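Local coordinates for protein 2-oxoglutarate dehydrogenase E3 component (PDB 2YQU) that probably oxidises protein-bound dihydrolipoyl groups with NAD(+) as acceptor, using one FAD per subunit, as the lipoamide dehydrogenase of a 2-oxo acid dehydrogenase complex, at residues S211-A214 with E215-F218. Sequence-based numbering, arbitrary orientation.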
loop_
_atom_site.group_PDB
_atom_site.type_symbol
_atom_site.label_atom_id
_atom_site.label_comp_id
_atom_site.label_asym_id
_atom_site.label_seq_id
_atom_site.Cartn_x
_atom_site.Cartn_y
_atom_site.Cartn_z
ATOM N N SER A 211 2.615 -19.438 6.236
ATOM C CA SER A 211 2.175 -20.621 5.488
ATOM C C SER A 211 0.965 -21.273 6.148
ATOM O O SER A 211 -0.022 -21.589 5.490
ATOM C CB SER A 211 3.314 -21.642 5.389
ATOM O OG SER A 211 4.273 -21.244 4.426
ATOM N N ARG A 212 1.033 -21.437 7.464
ATOM C CA ARG A 212 -0.061 -22.060 8.211
ATOM C C ARG A 212 -1.320 -21.210 8.126
ATOM O O ARG A 212 -2.411 -21.731 7.916
ATOM C CB ARG A 212 0.325 -22.277 9.674
ATOM C CG ARG A 212 1.256 -23.446 9.892
ATOM C CD ARG A 212 1.307 -23.963 11.324
ATOM N NE ARG A 212 2.586 -24.631 11.558
ATOM C CZ ARG A 212 3.718 -24.017 11.896
ATOM N NH1 ARG A 212 3.755 -22.703 12.104
ATOM N NH2 ARG A 212 4.822 -24.732 12.055
ATOM N N ALA A 213 -1.157 -19.897 8.265
ATOM C CA ALA A 213 -2.289 -18.980 8.202
ATOM C C ALA A 213 -2.909 -18.974 6.815
ATOM O O ALA A 213 -4.131 -18.941 6.677
ATOM C CB ALA A 213 -1.863 -17.592 8.594
ATOM N N ALA A 214 -2.067 -19.032 5.791
ATOM C CA ALA A 214 -2.536 -19.017 4.413
ATOM C C ALA A 214 -3.410 -20.242 4.153
ATOM O O ALA A 214 -4.486 -20.122 3.587
ATOM C CB ALA A 214 -1.363 -18.986 3.451
ATOM N N GLU A 215 -2.946 -21.412 4.585
ATOM C CA GLU A 215 -3.710 -22.648 4.423
ATOM C C GLU A 215 -5.098 -22.552 5.067
ATOM O O GLU A 215 -6.086 -22.970 4.467
ATOM C CB GLU A 215 -2.935 -23.853 4.976
ATOM C CG GLU A 215 -3.690 -25.167 4.823
ATOM C CD GLU A 215 -2.824 -26.410 4.977
ATOM O OE1 GLU A 215 -3.374 -27.522 4.821
ATOM O OE2 GLU A 215 -1.611 -26.292 5.260
ATOM N N ARG A 216 -5.166 -22.002 6.277
ATOM C CA ARG A 216 -6.445 -21.807 6.972
ATOM C C ARG A 216 -7.397 -20.909 6.178
ATOM O O ARG A 216 -8.585 -21.199 6.055
ATOM C CB ARG A 216 -6.227 -21.183 8.357
ATOM C CG ARG A 216 -5.966 -22.168 9.470
ATOM C CD ARG A 216 -5.976 -21.529 10.862
ATOM N NE ARG A 216 -4.917 -22.077 11.717
ATOM C CZ ARG A 216 -3.709 -21.531 11.920
ATOM N NH1 ARG A 216 -3.346 -20.386 11.341
ATOM N NH2 ARG A 216 -2.847 -22.145 12.718
ATOM N N VAL A 217 -6.870 -19.814 5.645
ATOM C CA VAL A 217 -7.673 -18.836 4.921
ATOM C C VAL A 217 -8.225 -19.438 3.630
ATOM O O VAL A 217 -9.405 -19.271 3.313
ATOM C CB VAL A 217 -6.848 -17.558 4.620
ATOM C CG1 VAL A 217 -7.585 -16.628 3.657
ATOM C CG2 VAL A 217 -6.519 -16.832 5.906
ATOM N N PHE A 218 -7.383 -20.155 2.888
ATOM C CA PHE A 218 -7.812 -20.706 1.609
ATOM C C PHE A 218 -8.811 -21.833 1.786
ATOM O O PHE A 218 -9.700 -21.989 0.957
ATOM C CB PHE A 218 -6.609 -21.150 0.778
ATOM C CG PHE A 218 -5.733 -20.010 0.340
ATOM C CD1 PHE A 218 -4.357 -20.047 0.559
ATOM C CD2 PHE A 218 -6.281 -18.896 -0.293
ATOM C CE1 PHE A 218 -3.540 -18.990 0.147
ATOM C CE2 PHE A 218 -5.471 -17.839 -0.701
ATOM C CZ PHE A 218 -4.099 -17.892 -0.480
HETATM O O HOH W 1 0.409 -24.686 4.956
#
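F218 brings its ring back beside A214 because CG lies beside its own backbone N and anti to its carbonyl carbon (chi1 -66°). Ring atom CE1 then stands 4.0 Å from A214 CB, an apolar touch one turn apart on helix 208-221. The ring meets A214 O obliquely, with CD1 3.0 Å from that oxygen. A214 O also takes the amide of F218, with N to O 3.0 Å. The same i to i+4 pattern links E215 N to S211 O, R216 N to R212 O and V217 N to A213 O. In E215, CG anti to the backbone N (chi1 -180°) and an extended chain carry the carboxylate to a water, which donates to OE2 at 2.6 Å. This water also donates a weak bond to S211 O, so that carbonyl serves both an amide and a water. OE1 of E215 forms a salt bridge with K219, one turn further along the helix. The guanidinium of R216 lies with R212 O over one face. Its NH1 comes 3.6 Å from A213 CA, a packing contact. V217 lays CG2 3.3 Å from A213 O.

The helix connects strands 192-196 and 224-226 in the beta-alpha-beta unit of the NAD-binding Rossmann domain. A213 and A214 pack on I403, while A214 and F218 share I346. F218 also touches V184 and L180 of helix 177-188, and L180 is a predicted NAD(+)-site residue. An alanine in place of F218 is likely to open a gap between A214, I346 and L180. Chemically, the helix is two-sided: A214 and F218 set apolar groups against the antiparallel sheet of the dimerisation domain, joining it to the Rossmann domain, whereas E215 and R216 carry charge on its more polar side.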